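Local coordinates for protein 1-deoxy-D-xylulose 5-phosphate reductoisomerase (Moraxella catarrhalis, PDB 4ZQG) that probably catalyses the NAD(P)H-dependent rearrangement and reduction of 1-deoxy-D-xylulose 5-phosphate to 2-C-methyl-D-erythritol 4-phosphate, an early step of the MEP pathway of isoprenoid synthesis, at residues 279-284 / 296-301; 27-32 / 292-297. One frame throughout, in Å; residues are numbered along the deposited sequence. Where two conformers were deposited one is given.

Contact 1. Residues 279-284 / 296-301; sequences DMKTPI and SGVMPL. With NAD (nicotinamide-adenine-dinucleotide), chain C.
Asp279 OD2 is gripped twice by Lys281, and Val298 CG1, in the conformer given, lies 3.7 Å from Asp279 OD2. The backbone N of Lys281 reaches the anti lone pair of Asp279 OD2 at 2.9 Å, a capping bond across the turn that leads into helix 281-289. Lys281 NZ returns to the syn lone pairs of both OD1 and OD2, a salt bridge made possible by bends at chi3 and chi4 (-65° and -68°). One backbone and two side-chain N-H bonds thus hold the carboxylate, two of them on OD2, and the positive charge beside it would probably stabilise its ionised form.

Across to 296-301 the meeting is one of van der Waals contact. The folded lysine lies over the other backbone, with Lys281 CD 3.4 Å from Ser296 O. Val298 CG1 reaches Lys281 CB at 3.7 Å and Thr282 OG1 at 3.5 Å. The valine and threonine side chains cross at about a right angle. Thr282 OG1 and Ser296 OG are both hydrogen-bonded to Asp268 O of the second subunit, so the contact is also part of the dimer interface. Ser296 OG in addition accepts from Val298 N, an ST turn that shapes the loop after the helix.

Met280, between Asp279 and Lys281 in sequence, leaves the backbone away from 296-301; its side chain touches the nicotinamide, fosmidomycin and Trp216. The bend at chi2 (-58°) places Met280 SD 3.8 Å from NAD C4N, that at chi3 sets Met280 CE 3.9 Å from NAD C4N, and Met280 CG lies 3.2 Å from NAD O7N of the carboxamide.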
loop_
_atom_site.group_PDB
_atom_site.type_symbol
_atom_site.label_atom_id
_atom_site.label_comp_id
_atom_site.label_asym_id
_atom_site.label_seq_id
_atom_site.Cartn_x
_atom_site.Cartn_y
_atom_site.Cartn_z
ATOM N N ASP A 279 -9.143 -13.585 -3.028
ATOM C CA ASP A 279 -8.757 -14.910 -3.213
ATOM C C ASP A 279 -7.708 -15.174 -2.178
ATOM O O ASP A 279 -6.615 -14.628 -2.281
ATOM C CB ASP A 279 -8.105 -15.071 -4.559
ATOM C CG ASP A 279 -7.818 -16.561 -4.887
ATOM O OD1 ASP A 279 -8.345 -17.015 -5.895
ATOM O OD2 ASP A 279 -7.103 -17.280 -4.137
ATOM N N MET A 280 -7.968 -16.069 -1.238
ATOM C CA MET A 280 -7.034 -16.270 -0.141
ATOM C C MET A 280 -5.683 -16.835 -0.533
ATOM O O MET A 280 -4.807 -16.908 0.306
ATOM C CB MET A 280 -7.648 -17.193 0.915
ATOM C CG MET A 280 -8.829 -16.596 1.667
ATOM S SD MET A 280 -8.466 -15.062 2.537
ATOM C CE MET A 280 -7.214 -15.545 3.707
ATOM N N LYS A 281 -5.490 -17.269 -1.777
ATOM C CA LYS A 281 -4.151 -17.702 -2.178
ATOM C C LYS A 281 -3.124 -16.581 -2.132
ATOM O O LYS A 281 -1.953 -16.839 -1.888
ATOM C CB LYS A 281 -4.149 -18.342 -3.555
ATOM C CG LYS A 281 -4.845 -19.677 -3.593
ATOM C CD LYS A 281 -4.645 -20.439 -4.907
ATOM C CE LYS A 281 -5.277 -19.730 -6.083
ATOM N NZ LYS A 281 -6.761 -19.731 -5.997
ATOM N N THR A 282 -3.567 -15.335 -2.317
ATOM C CA THR A 282 -2.643 -14.205 -2.257
ATOM C C THR A 282 -2.016 -14.086 -0.873
ATOM O O THR A 282 -0.805 -14.171 -0.743
ATOM C CB THR A 282 -3.294 -12.910 -2.751
ATOM O OG1 THR A 282 -3.362 -12.910 -4.182
ATOM C CG2 THR A 282 -2.506 -11.750 -2.338
ATOM N N PRO A 283 -2.816 -13.893 0.179
ATOM C CA PRO A 283 -2.213 -13.805 1.512
ATOM C C PRO A 283 -1.519 -15.063 1.981
ATOM O O PRO A 283 -0.532 -14.988 2.717
ATOM C CB PRO A 283 -3.389 -13.518 2.416
ATOM C CG PRO A 283 -4.597 -13.775 1.600
ATOM C CD PRO A 283 -4.222 -13.510 0.196
ATOM N N ILE A 284 -2.004 -16.233 1.565
ATOM C CA ILE A 284 -1.356 -17.471 2.003
ATOM C C ILE A 284 0.009 -17.493 1.348
ATOM O O ILE A 284 0.998 -17.737 1.986
ATOM C CB ILE A 284 -2.200 -18.722 1.647
ATOM C CG1 ILE A 284 -3.504 -18.680 2.425
ATOM C CG2 ILE A 284 -1.480 -20.035 2.024
ATOM C CD1 ILE A 284 -4.520 -19.644 1.902
ATOM N N SER A 296 1.186 -17.151 -6.888
ATOM C CA SER A 296 0.140 -17.738 -6.077
ATOM C C SER A 296 -0.931 -18.506 -6.890
ATOM O O SER A 296 -1.742 -19.255 -6.319
ATOM C CB SER A 296 -0.580 -16.628 -5.380
ATOM O OG SER A 296 -1.109 -15.800 -6.381
ATOM N N GLY A 297 -0.973 -18.299 -8.196
ATOM C CA GLY A 297 -2.022 -18.898 -9.009
ATOM C C GLY A 297 -3.340 -18.158 -8.993
ATOM O O GLY A 297 -4.331 -18.645 -9.454
ATOM N N VAL A 298 -3.383 -16.954 -8.453
ATOM C CA VAL A 298 -4.616 -16.194 -8.511
ATOM C C VAL A 298 -4.682 -15.564 -9.886
ATOM O O VAL A 298 -3.653 -15.405 -10.588
ATOM C CB VAL A 298 -4.706 -15.104 -7.422
ATOM C CG1 VAL A 298 -4.388 -15.695 -6.066
ATOM C CG2 VAL A 298 -3.809 -13.917 -7.731
ATOM N N MET A 299 -5.891 -15.242 -10.294
ATOM C CA MET A 299 -6.070 -14.419 -11.464
ATOM C C MET A 299 -5.933 -12.980 -10.984
ATOM O O MET A 299 -6.732 -12.537 -10.145
ATOM C CB MET A 299 -7.465 -14.663 -12.044
ATOM C CG MET A 299 -7.646 -16.047 -12.679
ATOM S SD MET A 299 -9.377 -16.415 -13.081
ATOM C CE MET A 299 -9.734 -14.878 -13.953
ATOM N N PRO A 300 -4.935 -12.230 -11.489
ATOM C CA PRO A 300 -4.704 -10.904 -10.855
ATOM C C PRO A 300 -5.822 -9.938 -11.123
ATOM O O PRO A 300 -6.547 -10.074 -12.090
ATOM C CB PRO A 300 -3.405 -10.408 -11.498
ATOM C CG PRO A 300 -2.819 -11.595 -12.194
ATOM C CD PRO A 300 -3.971 -12.474 -12.570
ATOM N N LEU A 301 -5.991 -9.001 -10.220
ATOM C CA LEU A 301 -6.941 -7.942 -10.398
ATOM C C LEU A 301 -6.637 -7.200 -11.699
ATOM O O LEU A 301 -5.491 -6.857 -11.967
ATOM C CB LEU A 301 -6.818 -7.006 -9.190
ATOM C CG LEU A 301 -7.850 -5.904 -9.058
ATOM C CD1 LEU A 301 -9.288 -6.402 -9.054
ATOM C CD2 LEU A 301 -7.565 -5.173 -7.778
HETATM P PA NAD C . -13.700 -24.731 7.274
HETATM O O1A NAD C . -14.955 -24.863 8.068
HETATM O O2A NAD C . -13.729 -24.718 5.760
HETATM O O5B NAD C . -12.565 -25.774 7.762
HETATM C C5B NAD C . -12.168 -25.940 9.113
HETATM C C4B NAD C . -11.051 -26.989 9.237
HETATM O O4B NAD C . -10.856 -27.238 10.641
HETATM C C3B NAD C . -11.385 -28.332 8.572
HETATM O O3B NAD C . -10.233 -28.941 7.981
HETATM C C2B NAD C . -11.885 -29.177 9.733
HETATM O O2B NAD C . -11.519 -30.552 9.632
HETATM C C1B NAD C . -11.230 -28.574 10.971
HETATM N N9A NAD C . -12.141 -28.627 12.153
HETATM C C8A NAD C . -13.422 -28.217 12.180
HETATM N N7A NAD C . -13.975 -28.413 13.401
HETATM C C5A NAD C . -13.046 -28.962 14.183
HETATM C C6A NAD C . -13.032 -29.418 15.591
HETATM N N6A NAD C . -14.150 -29.290 16.375
HETATM N N1A NAD C . -11.868 -29.949 16.017
HETATM C C2A NAD C . -10.776 -30.087 15.208
HETATM N N3A NAD C . -10.721 -29.703 13.912
HETATM C C4A NAD C . -11.828 -29.129 13.362
HETATM O O3 NAD C . -13.006 -23.372 7.809
HETATM P PN NAD C . -12.333 -22.165 6.980
HETATM O O1N NAD C . -13.494 -21.395 6.387
HETATM O O2N NAD C . -11.171 -22.727 6.196
HETATM O O5D NAD C . -11.768 -21.357 8.249
HETATM C C5D NAD C . -10.541 -21.716 8.887
HETATM C C4D NAD C . -10.066 -20.579 9.793
HETATM O O4D NAD C . -9.451 -19.525 9.048
HETATM C C3D NAD C . -11.238 -19.961 10.535
HETATM O O3D NAD C . -10.768 -19.593 11.827
HETATM C C2D NAD C . -11.627 -18.765 9.696
HETATM O O2D NAD C . -12.318 -17.780 10.477
HETATM C C1D NAD C . -10.264 -18.336 9.139
HETATM N N1N NAD C . -10.376 -17.669 7.833
HETATM C C2N NAD C . -10.883 -18.318 6.756
HETATM C C3N NAD C . -11.019 -17.664 5.513
HETATM C C7N NAD C . -11.554 -18.357 4.285
HETATM O O7N NAD C . -11.385 -17.856 3.188
HETATM N N7N NAD C . -12.194 -19.520 4.395
HETATM C C4N NAD C . -10.616 -16.342 5.412
HETATM C C5N NAD C . -10.091 -15.727 6.521
HETATM C C6N NAD C . -9.977 -16.391 7.730
#

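Contact 2. Residues 27-32 / 292-297; sequences RQHPNR and ERIKSG
The loop between helix 17-26 and strand 33-39, part of the first beta-alpha-beta unit of the Rossmann-type nucleotide-binding domain, is tied here to the loop after helix 281-289 by three successive polar links. At one end Gln28 NE2 donates to Ser296 O at 3.1 Å, approaching from well above the carbonyl plane; the same NE2 also bonds to Ala24 O of the preceding helix 17-26. Gln28 OE1 rests on Gly297 CA. The backbone angles of Gly297, with positive phi, would by themselves jam a CB against Ser296 O; independently, a CB there would run into Gln28 NE2.

In the middle, His29 NE2 gives a 2.8 Å bond to Lys295 O, which lies close to the ring plane, so the imidazole is held edge-on to the carbonyl. One face of that ring is met by Ile294 CD1, 4.1 Å from the centroid, in a CH-pi contact displaced toward the rim. Chi1 of Ile294 (54°), with chi2 near anti (169°), carries CD1 over the His29 ring, while the other branch, CG2, goes to a second flat group, the guanidinium of Arg32, lying over its centre.

At the far end Arg32 and Glu292 form a salt bridge. Glu292 OE2 is taken by Ser179 OG of the second subunit, while Arg32 NH2 meets Glu292 OE1 on the syn side at 2.7 Å, with OE1 lying in the guanidinium plane.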
loop_
_atom_site.group_PDB
_atom_site.type_symbol
_atom_site.label_atom_id
_atom_site.label_comp_id
_atom_site.label_asym_id
_atom_site.label_seq_id
_atom_site.Cartn_x
_atom_site.Cartn_y
_atom_site.Cartn_z
ATOM N N ARG A 27 1.019 -27.307 -4.630
ATOM C CA ARG A 27 1.097 -28.033 -5.875
ATOM C C ARG A 27 1.735 -27.241 -6.975
ATOM O O ARG A 27 2.080 -27.773 -8.012
ATOM C CB ARG A 27 -0.288 -28.431 -6.345
ATOM C CG ARG A 27 -0.944 -29.425 -5.447
ATOM C CD ARG A 27 -2.312 -29.817 -5.947
ATOM N NE ARG A 27 -2.933 -30.642 -4.919
ATOM C CZ ARG A 27 -3.940 -30.283 -4.137
ATOM N NH1 ARG A 27 -4.354 -31.140 -3.225
ATOM N NH2 ARG A 27 -4.536 -29.087 -4.254
ATOM N N GLN A 28 1.841 -25.937 -6.788
ATOM C CA GLN A 28 2.482 -25.117 -7.779
ATOM C C GLN A 28 3.950 -24.976 -7.480
ATOM O O GLN A 28 4.717 -24.524 -8.350
ATOM C CB GLN A 28 1.827 -23.767 -7.811
ATOM C CG GLN A 28 0.374 -23.797 -8.233
ATOM C CD GLN A 28 -0.196 -22.408 -8.163
ATOM O OE1 GLN A 28 0.230 -21.501 -8.937
ATOM N NE2 GLN A 28 -1.107 -22.185 -7.205
ATOM N N HIS A 29 4.346 -25.383 -6.270
ATOM C CA HIS A 29 5.697 -25.160 -5.786
ATOM C C HIS A 29 6.235 -26.426 -5.168
ATOM O O HIS A 29 6.461 -26.478 -3.960
ATOM C CB HIS A 29 5.672 -24.018 -4.770
ATOM C CG HIS A 29 5.337 -22.707 -5.391
ATOM N ND1 HIS A 29 6.226 -22.025 -6.184
ATOM C CD2 HIS A 29 4.193 -21.994 -5.407
ATOM C CE1 HIS A 29 5.646 -20.946 -6.657
ATOM N NE2 HIS A 29 4.413 -20.902 -6.191
ATOM N N PRO A 30 6.470 -27.453 -6.003
ATOM C CA PRO A 30 6.685 -28.814 -5.491
ATOM C C PRO A 30 7.953 -28.922 -4.684
ATOM O O PRO A 30 7.921 -29.486 -3.611
ATOM C CB PRO A 30 6.772 -29.672 -6.763
ATOM C CG PRO A 30 6.375 -28.784 -7.903
ATOM C CD PRO A 30 6.691 -27.388 -7.460
ATOM N N ASN A 31 9.053 -28.363 -5.159
ATOM C CA ASN A 31 10.326 -28.577 -4.465
ATOM C C ASN A 31 10.763 -27.403 -3.634
ATOM O O ASN A 31 11.941 -27.056 -3.596
ATOM C CB ASN A 31 11.444 -28.945 -5.461
ATOM C CG ASN A 31 11.238 -30.308 -6.102
ATOM O OD1 ASN A 31 11.499 -30.469 -7.287
ATOM N ND2 ASN A 31 10.766 -31.293 -5.326
ATOM N N ARG A 32 9.794 -26.795 -2.972
ATOM C CA ARG A 32 10.018 -25.677 -2.084
ATOM C C ARG A 32 9.555 -26.046 -0.666
ATOM O O ARG A 32 10.173 -25.667 0.324
ATOM C CB ARG A 32 9.228 -24.475 -2.643
ATOM C CG ARG A 32 9.703 -23.101 -2.219
ATOM C CD ARG A 32 9.143 -22.013 -3.130
ATOM N NE ARG A 32 10.130 -20.964 -3.387
ATOM C CZ ARG A 32 10.537 -20.065 -2.486
ATOM N NH1 ARG A 32 10.048 -20.063 -1.243
ATOM N NH2 ARG A 32 11.450 -19.157 -2.825
ATOM N N GLU A 292 10.389 -13.619 1.144
ATOM C CA GLU A 292 10.328 -13.673 -0.300
ATOM C C GLU A 292 8.875 -13.664 -0.810
ATOM O O GLU A 292 7.922 -13.610 -0.023
ATOM C CB GLU A 292 11.034 -14.912 -0.786
ATOM C CG GLU A 292 12.503 -14.980 -0.456
ATOM C CD GLU A 292 13.150 -16.147 -1.188
ATOM O OE1 GLU A 292 12.542 -17.235 -1.281
ATOM O OE2 GLU A 292 14.265 -15.983 -1.704
ATOM N N ARG A 293 8.727 -13.676 -2.133
ATOM C CA ARG A 293 7.421 -13.803 -2.743
ATOM C C ARG A 293 7.475 -14.803 -3.872
ATOM O O ARG A 293 8.531 -15.030 -4.457
ATOM C CB ARG A 293 6.938 -12.460 -3.285
ATOM C CG ARG A 293 6.883 -11.344 -2.244
ATOM C CD ARG A 293 5.691 -10.474 -2.507
ATOM N NE ARG A 293 5.577 -9.358 -1.580
ATOM C CZ ARG A 293 4.428 -8.824 -1.177
ATOM N NH1 ARG A 293 3.250 -9.310 -1.582
ATOM N NH2 ARG A 293 4.445 -7.821 -0.349
ATOM N N ILE A 294 6.316 -15.364 -4.179
ATOM C CA ILE A 294 6.170 -16.456 -5.140
ATOM C C ILE A 294 4.838 -16.311 -5.844
ATOM O O ILE A 294 3.912 -15.714 -5.294
ATOM C CB ILE A 294 6.179 -17.816 -4.433
ATOM C CG1 ILE A 294 5.117 -17.836 -3.332
ATOM C CG2 ILE A 294 7.547 -18.079 -3.833
ATOM C CD1 ILE A 294 4.846 -19.176 -2.745
ATOM N N LYS A 295 4.737 -16.843 -7.054
ATOM C CA LYS A 295 3.453 -16.892 -7.753
ATOM C C LYS A 295 2.419 -17.631 -6.905
ATOM O O LYS A 295 2.744 -18.595 -6.262
ATOM C CB LYS A 295 3.611 -17.566 -9.099
ATOM C CG LYS A 295 4.323 -16.686 -10.096
ATOM C CD LYS A 295 4.707 -17.382 -11.388
ATOM C CE LYS A 295 4.703 -16.437 -12.576
ATOM N NZ LYS A 295 4.868 -17.210 -13.845
ATOM N N SER A 296 1.186 -17.151 -6.888
ATOM C CA SER A 296 0.140 -17.738 -6.077
ATOM C C SER A 296 -0.931 -18.506 -6.890
ATOM O O SER A 296 -1.742 -19.255 -6.319
ATOM C CB SER A 296 -0.580 -16.628 -5.380
ATOM O OG SER A 296 -1.109 -15.800 -6.381
ATOM N N GLY A 297 -0.973 -18.299 -8.196
ATOM C CA GLY A 297 -2.022 -18.898 -9.009
ATOM C C GLY A 297 -3.340 -18.158 -8.993
ATOM O O GLY A 297 -4.331 -18.645 -9.454
#

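Followed from the N terminus, the chain first lays down 27-32, between helix 17-26 and strand 33-39 of the nucleotide-binding domain. About 250 residues later, after the second sheet has been built, helix 281-289 and the loop behind it supply the rest. Contact 1 closes a short loop around that helix, joining its start to the loop that follows; contact 2 closes a very long one, from the Rossmann domain to the same loop. Both closures end on the same stretch, sharing Ser296 and Gly297. Both also touch the second subunit, so this loop joins nucleotide-binding domain, helix and dimer partner.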